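DNA polymerase (Pyrobaculum calidifontis, PDB 5MDN) probably catalyses the extension of DNA by adding deoxyribonucleotides from their triphosphates, with release of diphosphate, as a magnesium-binding DNA polymerase of family B. Local coordinates at residues S423-I428 with A513-L518; I428-N433 with A471-L476; H459-A464 with A531-A536; R539-D544 with E581-E586; V566-A571 with D590-R595. All coordinates share one frame; numbering follows the deposited sequence.

Interaction 1 of 5, residues S423-I428 with A513-L518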
# COMPACT_ATOMS: atom_id res chain seq x y z
N SER A 423 3.73 19.70 1.79
CA SER A 423 4.88 20.10 2.58
C SER A 423 4.54 21.14 3.64
O SER A 423 5.42 21.50 4.44
CB SER A 423 5.99 20.64 1.67
OG SER A 423 6.33 19.70 0.67
N MET A 424 3.30 21.63 3.65
CA MET A 424 2.89 22.61 4.65
C MET A 424 2.95 22.04 6.07
O MET A 424 3.34 22.75 7.01
CB MET A 424 1.47 23.09 4.32
CG MET A 424 0.89 24.13 5.26
SD MET A 424 -0.62 24.79 4.53
CE MET A 424 -1.69 23.37 4.67
N TYR A 425 2.56 20.78 6.24
CA TYR A 425 2.38 20.20 7.56
C TYR A 425 3.69 20.01 8.32
O TYR A 425 3.75 20.31 9.51
CB TYR A 425 1.63 18.87 7.45
CG TYR A 425 0.25 19.04 6.87
CD1 TYR A 425 -0.78 19.56 7.65
CD2 TYR A 425 -0.02 18.71 5.55
CE1 TYR A 425 -2.04 19.73 7.13
CE2 TYR A 425 -1.27 18.88 5.02
CZ TYR A 425 -2.28 19.39 5.81
OH TYR A 425 -3.53 19.55 5.29
N PRO A 426 4.76 19.50 7.69
CA PRO A 426 6.06 19.52 8.40
C PRO A 426 6.50 20.92 8.77
O PRO A 426 7.00 21.13 9.89
CB PRO A 426 7.02 18.86 7.39
CG PRO A 426 6.15 17.99 6.57
CD PRO A 426 4.86 18.74 6.43
N ASN A 427 6.34 21.89 7.86
CA ASN A 427 6.67 23.28 8.17
C ASN A 427 5.93 23.76 9.41
O ASN A 427 6.54 24.33 10.32
CB ASN A 427 6.33 24.17 6.97
CG ASN A 427 7.55 24.63 6.22
OD1 ASN A 427 8.45 23.84 5.92
ND2 ASN A 427 7.61 25.93 5.92
N ILE A 428 4.61 23.57 9.45
CA ILE A 428 3.82 23.99 10.60
C ILE A 428 4.34 23.35 11.88
O ILE A 428 4.52 24.02 12.91
CB ILE A 428 2.33 23.66 10.37
CG1 ILE A 428 1.66 24.80 9.61
CG2 ILE A 428 1.61 23.42 11.69
CD1 ILE A 428 0.31 24.43 9.05
N ALA A 513 3.76 12.29 5.27
CA ALA A 513 2.83 11.32 5.83
C ALA A 513 2.59 11.53 7.32
O ALA A 513 1.64 10.95 7.87
CB ALA A 513 3.34 9.90 5.59
N MET A 514 3.45 12.31 7.99
CA MET A 514 3.33 12.52 9.44
C MET A 514 1.94 13.01 9.83
O MET A 514 1.34 12.52 10.79
CB MET A 514 4.40 13.50 9.90
CG MET A 514 4.68 13.47 11.39
SD MET A 514 5.53 11.96 11.89
CE MET A 514 6.95 12.01 10.81
N TYR A 515 1.43 14.01 9.10
CA TYR A 515 0.16 14.63 9.47
C TYR A 515 -0.98 13.62 9.50
O TYR A 515 -1.81 13.63 10.42
CB TYR A 515 -0.16 15.77 8.50
CG TYR A 515 -1.55 16.33 8.62
CD1 TYR A 515 -1.95 17.06 9.73
CD2 TYR A 515 -2.48 16.15 7.60
CE1 TYR A 515 -3.22 17.58 9.83
CE2 TYR A 515 -3.75 16.66 7.69
CZ TYR A 515 -4.12 17.38 8.81
OH TYR A 515 -5.40 17.88 8.88
N GLY A 516 -1.05 12.74 8.50
CA GLY A 516 -2.05 11.69 8.52
C GLY A 516 -1.88 10.73 9.68
O GLY A 516 -2.86 10.24 10.25
N TYR A 517 -0.63 10.44 10.05
CA TYR A 517 -0.36 9.50 11.13
C TYR A 517 -0.81 10.06 12.48
O TYR A 517 -1.43 9.35 13.28
CB TYR A 517 1.13 9.15 11.17
CG TYR A 517 1.56 8.46 12.44
CD1 TYR A 517 1.37 7.10 12.61
CD2 TYR A 517 2.16 9.17 13.47
CE1 TYR A 517 1.76 6.46 13.77
CE2 TYR A 517 2.55 8.54 14.63
CZ TYR A 517 2.36 7.19 14.78
OH TYR A 517 2.75 6.56 15.94
N LEU A 518 -0.49 11.32 12.76
CA LEU A 518 -0.76 11.90 14.07
C LEU A 518 -2.25 12.11 14.34
O LEU A 518 -2.61 12.40 15.48
CB LEU A 518 -0.01 13.22 14.22
CG LEU A 518 1.51 13.11 14.13
CD1 LEU A 518 2.14 14.48 13.96
CD2 LEU A 518 2.07 12.41 15.35

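Interaction 2 of 5, residues I428-N433 with A471-L476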
# COMPACT_ATOMS: atom_id res chain seq x y z
N ILE A 428 4.61 23.57 9.45
CA ILE A 428 3.82 23.99 10.60
C ILE A 428 4.34 23.35 11.88
O ILE A 428 4.52 24.02 12.91
CB ILE A 428 2.33 23.66 10.37
CG1 ILE A 428 1.66 24.80 9.61
CG2 ILE A 428 1.61 23.42 11.69
CD1 ILE A 428 0.31 24.43 9.05
N MET A 429 4.60 22.04 11.84
CA MET A 429 5.00 21.32 13.05
C MET A 429 6.42 21.67 13.48
O MET A 429 6.72 21.66 14.68
CB MET A 429 4.84 19.82 12.84
CG MET A 429 3.39 19.37 12.77
SD MET A 429 3.19 17.58 12.65
CE MET A 429 3.72 17.29 10.96
N MET A 430 7.31 21.97 12.53
CA MET A 430 8.66 22.39 12.89
C MET A 430 8.68 23.84 13.37
O MET A 430 9.26 24.14 14.42
CB MET A 430 9.62 22.20 11.71
CG MET A 430 9.97 20.75 11.42
SD MET A 430 11.00 20.55 9.95
CE MET A 430 9.94 21.22 8.67
N LYS A 431 8.06 24.74 12.61
CA LYS A 431 8.15 26.17 12.91
C LYS A 431 7.43 26.52 14.20
O LYS A 431 7.81 27.49 14.88
CB LYS A 431 7.59 26.97 11.73
CG LYS A 431 7.66 28.48 11.88
CD LYS A 431 7.07 29.16 10.65
CE LYS A 431 6.99 30.67 10.82
NZ LYS A 431 8.34 31.28 11.00
N TYR A 432 6.39 25.76 14.57
CA TYR A 432 5.66 26.00 15.80
C TYR A 432 5.89 24.93 16.85
O TYR A 432 5.30 25.00 17.94
CB TYR A 432 4.16 26.13 15.50
CG TYR A 432 3.85 27.32 14.62
CD1 TYR A 432 4.04 28.62 15.08
CD2 TYR A 432 3.38 27.15 13.32
CE1 TYR A 432 3.77 29.71 14.28
CE2 TYR A 432 3.10 28.23 12.51
CZ TYR A 432 3.30 29.51 13.00
OH TYR A 432 3.02 30.60 12.20
N ASN A 433 6.74 23.94 16.56
CA ASN A 433 7.19 22.95 17.54
C ASN A 433 6.01 22.20 18.16
O ASN A 433 5.89 22.08 19.39
CB ASN A 433 8.05 23.62 18.62
CG ASN A 433 8.92 22.63 19.37
OD1 ASN A 433 9.87 22.08 18.81
ND2 ASN A 433 8.61 22.41 20.64
N ALA A 471 11.78 17.26 15.85
CA ALA A 471 13.17 16.83 15.69
C ALA A 471 13.31 15.81 14.56
O ALA A 471 14.30 15.81 13.83
CB ALA A 471 13.70 16.26 17.00
N VAL A 472 12.32 14.92 14.42
CA VAL A 472 12.37 13.91 13.36
C VAL A 472 12.20 14.55 11.99
O VAL A 472 12.95 14.26 11.05
CB VAL A 472 11.31 12.82 13.61
CG1 VAL A 472 11.24 11.87 12.43
CG2 VAL A 472 11.61 12.07 14.89
N LEU A 473 11.22 15.44 11.87
CA LEU A 473 11.00 16.13 10.60
C LEU A 473 12.21 16.97 10.22
O LEU A 473 12.60 17.01 9.05
CB LEU A 473 9.75 17.01 10.69
CG LEU A 473 8.46 16.25 10.94
CD1 LEU A 473 7.36 17.20 11.40
CD2 LEU A 473 8.05 15.49 9.70
N LYS A 474 12.79 17.68 11.20
CA LYS A 474 13.99 18.47 10.93
C LYS A 474 15.10 17.61 10.33
O LYS A 474 15.82 18.05 9.44
CB LYS A 474 14.48 19.14 12.22
CG LYS A 474 13.55 20.21 12.77
CD LYS A 474 14.15 21.00 13.91
CE LYS A 474 13.11 21.94 14.47
NZ LYS A 474 13.63 22.68 15.65
N HIS A 475 15.24 16.38 10.82
CA HIS A 475 16.26 15.47 10.29
C HIS A 475 15.90 14.99 8.89
O HIS A 475 16.77 14.90 8.01
CB HIS A 475 16.44 14.30 11.24
CG HIS A 475 17.62 13.44 10.93
ND1 HIS A 475 17.53 12.29 10.18
CD2 HIS A 475 18.93 13.57 11.26
CE1 HIS A 475 18.72 11.74 10.07
NE2 HIS A 475 19.59 12.50 10.71
N LEU A 476 14.62 14.67 8.66
CA LEU A 476 14.19 14.27 7.32
C LEU A 476 14.38 15.40 6.32
O LEU A 476 14.81 15.16 5.18
CB LEU A 476 12.73 13.83 7.35
CG LEU A 476 12.40 12.53 8.10
CD1 LEU A 476 10.90 12.28 8.12
CD2 LEU A 476 13.13 11.36 7.47

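Interaction 3 of 5, residues H459-A464 with A531-A536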
# COMPACT_ATOMS: atom_id res chain seq x y z
N HIS A 459 -4.83 25.81 21.88
CA HIS A 459 -3.88 24.92 22.53
C HIS A 459 -2.50 25.57 22.61
O HIS A 459 -2.11 26.35 21.74
CB HIS A 459 -3.81 23.58 21.80
CG HIS A 459 -5.12 22.86 21.76
ND1 HIS A 459 -5.90 22.66 22.87
CD2 HIS A 459 -5.78 22.29 20.72
CE1 HIS A 459 -6.99 22.00 22.53
NE2 HIS A 459 -6.94 21.76 21.23
N ARG A 460 -1.76 25.22 23.66
CA ARG A 460 -0.50 25.87 23.98
C ARG A 460 0.64 24.87 23.91
O ARG A 460 0.50 23.72 24.34
CB ARG A 460 -0.54 26.51 25.37
CG ARG A 460 -1.75 26.12 26.19
CD ARG A 460 -1.82 26.98 27.44
NE ARG A 460 -0.56 26.97 28.16
CZ ARG A 460 -0.16 27.94 28.99
NH1 ARG A 460 -0.94 28.99 29.21
NH2 ARG A 460 1.01 27.84 29.60
N PHE A 461 1.78 25.31 23.37
CA PHE A 461 2.91 24.44 23.11
C PHE A 461 4.21 25.11 23.53
O PHE A 461 4.35 26.34 23.45
CB PHE A 461 3.00 24.03 21.63
CG PHE A 461 1.87 23.15 21.17
CD1 PHE A 461 0.64 23.71 20.84
CD2 PHE A 461 2.03 21.78 21.06
CE1 PHE A 461 -0.40 22.91 20.42
CE2 PHE A 461 0.99 20.97 20.63
CZ PHE A 461 -0.23 21.54 20.31
N ARG A 462 5.16 24.33 23.93
CA ARG A 462 6.38 24.93 24.33
C ARG A 462 7.23 25.19 23.18
O ARG A 462 7.36 24.39 22.34
CB ARG A 462 7.14 23.99 25.22
CG ARG A 462 6.28 23.29 26.22
CD ARG A 462 7.03 22.12 26.81
NE ARG A 462 8.28 22.56 27.36
CZ ARG A 462 8.51 22.65 28.66
NH1 ARG A 462 7.55 22.32 29.51
NH2 ARG A 462 9.68 23.06 29.09
N LYS A 463 7.82 26.36 23.17
CA LYS A 463 8.78 26.76 22.18
C LYS A 463 10.13 26.10 22.44
O LYS A 463 10.88 25.88 21.52
CB LYS A 463 8.94 28.25 22.35
CG LYS A 463 9.06 29.07 21.09
CD LYS A 463 8.68 30.53 21.34
CE LYS A 463 9.49 31.47 20.43
NZ LYS A 463 9.15 32.92 20.56
N ALA A 464 10.36 25.84 23.73
CA ALA A 464 11.46 25.27 24.52
C ALA A 464 12.51 24.46 23.87
O ALA A 464 13.29 24.97 23.10
CB ALA A 464 10.87 24.56 25.74
N ALA A 531 -2.99 17.30 16.50
CA ALA A 531 -3.65 17.27 15.20
C ALA A 531 -4.54 18.50 15.00
O ALA A 531 -4.47 19.17 13.97
CB ALA A 531 -4.47 15.99 15.05
N GLU A 532 -5.37 18.81 16.00
CA GLU A 532 -6.25 19.97 15.89
C GLU A 532 -5.47 21.27 15.77
O GLU A 532 -5.91 22.20 15.09
CB GLU A 532 -7.20 20.02 17.09
CG GLU A 532 -8.24 18.90 17.10
CD GLU A 532 -9.15 18.96 18.30
OE1 GLU A 532 -8.86 19.73 19.24
OE2 GLU A 532 -10.17 18.23 18.31
N SER A 533 -4.31 21.36 16.42
CA SER A 533 -3.48 22.55 16.29
C SER A 533 -2.85 22.64 14.91
O SER A 533 -2.70 23.73 14.35
CB SER A 533 -2.41 22.57 17.38
OG SER A 533 -2.99 22.60 18.67
N VAL A 534 -2.45 21.49 14.34
CA VAL A 534 -1.86 21.50 13.00
C VAL A 534 -2.89 21.94 11.97
O VAL A 534 -2.57 22.71 11.05
CB VAL A 534 -1.28 20.11 12.67
CG1 VAL A 534 -0.75 20.08 11.25
CG2 VAL A 534 -0.16 19.76 13.64
N THR A 535 -4.13 21.46 12.09
CA THR A 535 -5.18 21.86 11.15
C THR A 535 -5.47 23.36 11.26
O THR A 535 -5.62 24.04 10.24
CB THR A 535 -6.46 21.06 11.40
OG1 THR A 535 -7.00 21.42 12.68
CG2 THR A 535 -6.17 19.57 11.38
N ALA A 536 -5.55 23.88 12.48
CA ALA A 536 -5.92 25.28 12.67
C ALA A 536 -4.86 26.20 12.10
O ALA A 536 -5.18 27.21 11.46
CB ALA A 536 -6.16 25.57 14.15

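Interaction 4 of 5, residues R539-D544 with E581-E586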
# COMPACT_ATOMS: atom_id res chain seq x y z
N ARG A 539 -5.39 25.72 8.27
CA ARG A 539 -6.54 26.43 7.73
C ARG A 539 -6.28 27.93 7.64
O ARG A 539 -6.68 28.58 6.68
CB ARG A 539 -7.78 26.15 8.59
CG ARG A 539 -9.04 26.87 8.14
CD ARG A 539 -10.20 26.59 9.08
NE ARG A 539 -10.54 25.17 9.14
CZ ARG A 539 -11.39 24.57 8.32
NH1 ARG A 539 -12.00 25.27 7.37
NH2 ARG A 539 -11.64 23.28 8.44
N ALA A 540 -5.58 28.49 8.64
CA ALA A 540 -5.41 29.94 8.71
C ALA A 540 -4.60 30.47 7.53
O ALA A 540 -4.97 31.50 6.94
CB ALA A 540 -4.74 30.32 10.03
N ILE A 541 -3.51 29.80 7.17
CA ILE A 541 -2.66 30.31 6.08
C ILE A 541 -3.15 29.87 4.71
O ILE A 541 -2.70 30.44 3.70
CB ILE A 541 -1.18 29.90 6.25
CG1 ILE A 541 -0.92 28.51 5.67
CG2 ILE A 541 -0.77 29.98 7.71
CD1 ILE A 541 -1.01 27.41 6.68
N LEU A 542 -4.05 28.89 4.63
CA LEU A 542 -4.71 28.61 3.36
C LEU A 542 -5.65 29.75 2.98
O LEU A 542 -5.66 30.21 1.84
CB LEU A 542 -5.47 27.29 3.43
CG LEU A 542 -4.67 26.01 3.17
CD1 LEU A 542 -5.57 24.79 3.36
CD2 LEU A 542 -4.07 26.02 1.78
N LEU A 543 -6.46 30.21 3.94
CA LEU A 543 -7.32 31.37 3.70
C LEU A 543 -6.51 32.59 3.30
O LEU A 543 -6.99 33.45 2.55
CB LEU A 543 -8.16 31.67 4.94
CG LEU A 543 -9.52 30.97 5.06
CD1 LEU A 543 -9.37 29.49 5.36
CD2 LEU A 543 -10.37 31.65 6.13
N ASP A 544 -5.27 32.70 3.80
CA ASP A 544 -4.40 33.79 3.37
C ASP A 544 -4.01 33.63 1.90
O ASP A 544 -4.00 34.61 1.15
CB ASP A 544 -3.15 33.84 4.26
CG ASP A 544 -2.16 34.90 3.81
OD1 ASP A 544 -1.43 34.66 2.83
OD2 ASP A 544 -2.11 35.98 4.44
N GLU A 581 8.13 32.85 -0.30
CA GLU A 581 8.67 34.02 0.39
C GLU A 581 7.88 34.33 1.66
O GLU A 581 8.47 34.66 2.69
CB GLU A 581 8.70 35.21 -0.56
CG GLU A 581 9.71 35.06 -1.69
CD GLU A 581 9.77 36.26 -2.61
OE1 GLU A 581 9.04 37.24 -2.35
OE2 GLU A 581 10.55 36.23 -3.58
N ARG A 582 6.55 34.24 1.59
CA ARG A 582 5.71 34.61 2.73
C ARG A 582 5.68 33.52 3.79
O ARG A 582 5.83 33.81 4.99
CB ARG A 582 4.29 34.90 2.24
CG ARG A 582 3.26 35.18 3.33
CD ARG A 582 3.67 36.24 4.33
NE ARG A 582 2.95 36.08 5.59
CZ ARG A 582 1.68 36.42 5.79
NH1 ARG A 582 0.98 36.96 4.80
NH2 ARG A 582 1.12 36.23 6.97
N HIS A 583 5.49 32.27 3.39
CA HIS A 583 5.28 31.19 4.34
C HIS A 583 6.42 30.19 4.43
O HIS A 583 6.39 29.32 5.30
CB HIS A 583 3.97 30.45 4.00
CG HIS A 583 2.74 31.25 4.28
ND1 HIS A 583 1.90 31.71 3.29
CD2 HIS A 583 2.21 31.69 5.45
CE1 HIS A 583 0.91 32.39 3.83
NE2 HIS A 583 1.07 32.39 5.14
N GLY A 584 7.43 30.30 3.56
CA GLY A 584 8.53 29.36 3.60
C GLY A 584 8.14 27.95 3.22
O GLY A 584 8.76 26.99 3.71
N ILE A 585 7.14 27.79 2.37
CA ILE A 585 6.63 26.48 1.97
C ILE A 585 6.86 26.31 0.48
O ILE A 585 6.54 27.20 -0.31
CB ILE A 585 5.13 26.33 2.31
CG1 ILE A 585 4.92 26.41 3.83
CG2 ILE A 585 4.58 25.02 1.78
CD1 ILE A 585 3.47 26.46 4.24
N GLU A 586 7.42 25.16 0.10
CA GLU A 586 7.64 24.85 -1.31
C GLU A 586 6.36 24.26 -1.91
O GLU A 586 5.89 23.21 -1.47
CB GLU A 586 8.80 23.88 -1.47
CG GLU A 586 9.30 23.75 -2.90
CD GLU A 586 10.33 22.66 -3.06
OE1 GLU A 586 10.76 22.09 -2.04
OE2 GLU A 586 10.72 22.37 -4.21

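Interaction 5 of 5, residues V566-A571 with D590-R595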
# COMPACT_ATOMS: atom_id res chain seq x y z
N VAL A 566 -6.63 25.62 -9.06
CA VAL A 566 -6.69 26.97 -9.60
C VAL A 566 -6.68 26.92 -11.12
O VAL A 566 -6.24 25.94 -11.73
CB VAL A 566 -5.54 27.87 -9.09
CG1 VAL A 566 -5.60 28.01 -7.57
CG2 VAL A 566 -4.19 27.31 -9.53
N LYS A 567 -7.18 27.99 -11.72
CA LYS A 567 -7.19 28.10 -13.17
C LYS A 567 -5.78 28.41 -13.69
O LYS A 567 -5.05 29.20 -13.09
CB LYS A 567 -8.17 29.20 -13.61
CG LYS A 567 -8.37 29.30 -15.11
CD LYS A 567 -9.23 28.16 -15.64
CE LYS A 567 -10.71 28.51 -15.63
NZ LYS A 567 -11.20 28.79 -17.01
N LYS A 568 -5.42 27.78 -14.80
CA LYS A 568 -4.07 27.92 -15.35
C LYS A 568 -3.88 29.32 -15.92
O LYS A 568 -4.64 29.75 -16.80
CB LYS A 568 -3.83 26.86 -16.42
CG LYS A 568 -2.44 26.89 -17.03
CD LYS A 568 -2.30 25.82 -18.11
CE LYS A 568 -0.92 25.83 -18.75
NZ LYS A 568 0.12 25.25 -17.86
N SER A 569 -2.87 30.02 -15.44
CA SER A 569 -2.52 31.34 -15.96
C SER A 569 -1.03 31.57 -15.74
O SER A 569 -0.34 30.76 -15.11
CB SER A 569 -3.34 32.45 -15.29
OG SER A 569 -3.03 32.56 -13.92
N GLY A 570 -0.53 32.68 -16.27
CA GLY A 570 0.82 33.11 -15.95
C GLY A 570 0.97 33.56 -14.52
O GLY A 570 2.08 33.51 -13.96
N ALA A 571 -0.12 34.02 -13.90
CA ALA A 571 -0.06 34.56 -12.54
C ALA A 571 0.25 33.50 -11.48
O ALA A 571 0.60 33.87 -10.36
CB ALA A 571 -1.39 35.25 -12.21
N ASP A 590 0.97 19.78 -8.99
CA ASP A 590 0.81 18.33 -8.95
C ASP A 590 0.23 17.79 -10.25
O ASP A 590 0.76 16.83 -10.81
CB ASP A 590 -0.08 17.93 -7.76
CG ASP A 590 0.05 16.47 -7.41
OD1 ASP A 590 1.19 15.96 -7.37
OD2 ASP A 590 -1.00 15.82 -7.18
N LYS A 591 -0.84 18.41 -10.75
CA LYS A 591 -1.49 17.96 -11.97
C LYS A 591 -1.83 19.15 -12.85
O LYS A 591 -2.22 20.21 -12.35
CB LYS A 591 -2.77 17.16 -11.66
CG LYS A 591 -2.53 15.85 -10.92
CD LYS A 591 -1.80 14.85 -11.80
CE LYS A 591 -1.43 13.60 -11.01
NZ LYS A 591 -2.60 12.72 -10.78
N ASP A 592 -1.67 18.97 -14.16
CA ASP A 592 -2.09 19.96 -15.16
C ASP A 592 -3.21 19.32 -15.97
O ASP A 592 -2.95 18.54 -16.89
CB ASP A 592 -0.92 20.38 -16.04
CG ASP A 592 -1.31 21.42 -17.08
OD1 ASP A 592 -2.43 21.97 -16.99
OD2 ASP A 592 -0.49 21.69 -17.99
N TYR A 593 -4.45 19.66 -15.63
CA TYR A 593 -5.62 19.08 -16.29
C TYR A 593 -6.07 19.96 -17.44
O TYR A 593 -6.16 21.19 -17.30
CB TYR A 593 -6.76 18.90 -15.29
CG TYR A 593 -6.53 17.83 -14.25
CD1 TYR A 593 -6.33 16.51 -14.61
CD2 TYR A 593 -6.54 18.15 -12.90
CE1 TYR A 593 -6.13 15.53 -13.65
CE2 TYR A 593 -6.35 17.18 -11.93
CZ TYR A 593 -6.14 15.87 -12.32
OH TYR A 593 -5.94 14.90 -11.36
N GLU A 594 -6.36 19.33 -18.58
CA GLU A 594 -6.99 20.05 -19.68
C GLU A 594 -8.43 20.41 -19.34
O GLU A 594 -8.91 21.49 -19.69
CB GLU A 594 -6.92 19.22 -20.96
CG GLU A 594 -7.42 19.93 -22.21
CD GLU A 594 -7.21 19.10 -23.46
OE1 GLU A 594 -6.52 18.06 -23.38
OE2 GLU A 594 -7.72 19.50 -24.53
N ARG A 595 -9.14 19.50 -18.67
CA ARG A 595 -10.51 19.73 -18.24
C ARG A 595 -10.78 18.90 -16.99
O ARG A 595 -10.19 17.84 -16.79
CB ARG A 595 -11.50 19.42 -19.36
CG ARG A 595 -12.70 20.36 -19.42
CD ARG A 595 -13.33 20.45 -20.80
NE ARG A 595 -12.42 21.02 -21.79
CZ ARG A 595 -11.84 20.33 -22.77
NH1 ARG A 595 -12.06 19.04 -22.91
NH2 ARG A 595 -11.03 20.96 -23.62

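Interaction 1 of 5, residues S423-I428 with A513-L518
Tyr-515 lays its ring flat on that of Tyr-425, and this stack carries the contact between helix 424-431 and helix 514-519. Just before it, Met-514 starts out toward residues 423-428, but its end bends off to Ile-469 and Leu-473 of helix 468-486. At Tyr-515, CG stands anti to the backbone N (chi1 169°), and the CB atoms of the two tyrosines already touch at 3.7 Å. Beyond them the rings lie face to face, with centroids 3.8 Å apart and planes tilted by 11°. They are slightly slid, so CE1 of Tyr-425 sits over the middle of the Tyr-515 ring, 3.4 Å above its plane. The other face of Tyr-425 receives Met-424 CE near its rim. In sequence the partners come from two signatures of family B polymerases, SxYP of motif A and the NxxYG end of motif B, which in relatives meet beside the incoming nucleotide. The Tyr-425 hydroxyl also makes a weak hydrogen bond to Thr-561 O. A leucine in place of Tyr-425 would probably deprive the Tyr-515 ring of its stacking face, leaving it freer to turn, and Thr-561 O would lose the hydroxyl. Past Gly-516 the helix makes no further contact with residues 423-428; Tyr-517 is hydrogen-bonded through OH to Glu-375 OE2.

Interaction 2 of 5, residues I428-N433 with A471-L476
Met-430 and Lys-474 run past each other in opposite directions, the thioether of one lying along the root of the other. Met-430 SD comes within 3.8 Å of Lys-474 CG and also rests on the backbone there, while its CG leans on Leu-473 CB at 3.8 Å. The sharp bend at the last torsion of Met-430 (chi3 -61°) turns its methyl aside, leaving the sulfur to face helix 468-486. Leu-473 pushes in between two methionines: its CB meets Met-430, and its CD1 branch lies 3.7 Å from Met-429 CE, with the two chains crossing at a slant. The contact is apolar on the Met-429 side, which is buried; Lys-474 stretches along the exposed margin. Helix 424-431 stops here in a Schellman motif, with Asn-433 at positive phi and Leu-434 N bonded to Met-429 O. In the family B layout this joins a palm helix to the base of what is probably a fingers helix. Asn-433 ties the end down, giving ND2 to Arg-462 O of strand 460-462 and taking Gly-467 N at OD1; Met-429 also packs on Val-534 of helix 528-551, while Val-472 and Leu-476 face helix 370-384.

Interaction 3 of 5, residues H459-A464 with A531-A536
Ser-533 fits between His-459 and Phe-461, which reach from a small antiparallel beta hairpin (strands 451-453 and 460-462) onto helix 528-551. Of the four touching residues the serine gives up most area to the contact. Its OG lies beside the backbone N (chi1 -61°), a setting that carries it both toward the hairpin and back to its own helix, where it is hydrogen-bonded to Glu-529 O. From there OG meets His-459 CB at 3.4 Å and lies in the plane of the imidazole at its edge, near CD2. It also stands at the edge of the Phe-461 ring, whose CE1 is 3.7 Å from Ser-533 CB. His-459 is the second main contributor. Its ring turns an in-plane edge to Glu-532, and NE2 gives a weak hydrogen bond to Glu-532 OE1 at 3.4 Å. The bond is long but nearly straight (165°), and the imidazole and carboxylate are close to coplanar, 17° apart. Phe-461 buries its ring more deeply, against Leu-434, Thr-438 and Val-530 as well as the serine. With the ring cut back to an alanine, Ser-533 CB would probably face a gap, and Val-530 and Leu-434 would lose the group packed against both. Around the serine the helix bonds to itself: the carbonyl of the residue before it, Glu-532 O, accepts Thr-535 OG1 at 2.8 Å from above the carbonyl plane, on the same face from which Ala-536 N reaches it.

Interaction 4 of 5, residues R539-D544 with E581-E586
His-583 wedges its ring between Ile-541 and Arg-582 where the end of helix 572-583 meets helix 528-551. The shorter helix is the connection of a split beta-alpha-beta unit in the palm: it links strands 563-567 and 588-593, which run parallel with strand 416-420 between them. From CB the imidazole is swung beside the backbone N (chi1 -71°), which sends it across to the longer helix. CD2 comes first to Ile-541, 3.9 Å from its CB. NE2 goes closer, 3.5 Å from the same Ile-541 CB, with CG2 next to it. Ile-541 CG1 lies over one face of the ring; against the other face Arg-582 places its CG, 3.6 Å above the plane and toward the rim, before bending so that its guanidinium passes over NE2. At the far edge CE1 faces Asp-544, with OD1 3.4 Å away and the carboxylate turned square to the ring. Asp-544 OD1 has its stronger partner in the hydroxyl of Tyr-578. With an acid this near, the imidazole might be somewhat easier to protonate, though OD1 and NE2 are not in contact. Gly-584, at positive phi, ends the helix just after the histidine, and its carbonyl accepts Asn-427 ND2. On the exposed side the second carboxylate oxygen finishes the contact with a salt bridge whose hydrogen bond is weak: Arg-582 NH1 to Asp-544 OD2, 3.3 Å, bent to 130° at the hydrogen, with guanidinium and carboxylate planes 89° apart.

Interaction 5 of 5, residues V566-A571 with D590-R595
Lys-568 reaches across to Asp-592 with the end of its side chain, and the two chains cross at about a right angle. The closer-fitting part lies underneath, where both side chains rest on Leu-417 of strand 416-420. There the aliphatic run of the lysine passes the carboxylate, CD lying 4.0 Å from Asp-592 OD1. The chain is extended as far as CE and then bends (chi4 75°), a turn that brings the amine round to the acid. On the outer side the hold is slack: Lys-568 NZ and Asp-592 OD2 form a long salt bridge of 3.6 Å, at the solvent-exposed end of the lysine. The carboxylate does not depend on it alone, since Arg-610 NE makes a further long, weak ion pair with OD2, and the extra positive charge probably helps keep the acid ionised. Strands 563-567 and 588-593 belong to the antiparallel palm sheet but are not neighbours. Strand 416-420 runs between them, bonding Lys-568 through Asp-415 just ahead of it and holding the other strand at a classic beta bulge, where Asp-590 and Lys-591 face Val-418. Past the corner at Glu-594 the chain enters strand 595-598 of the next sheet.

Interactions 1 and 2 share helix 424-431 and touch through Met-429, Met-514 and Leu-473; the first is fully buried and aromatic, the second apolar with a lysine at its margin. Interactions 3 and 4 both use helix 528-551, about 16 Å apart between centres, and are more polar: a weak imidazole-carboxylate bond in one, a salt bridge with a weak hydrogen bond at the surface in the other. Val-534 and Ile-541 of that helix also pack on helix 424-431, tying all four together. Interaction 5 stands apart on the sheet, about 25 Å from interaction 1 between centres, and rests on one long ion pair. Its segments flank helix 572-583, which ends in interaction 4.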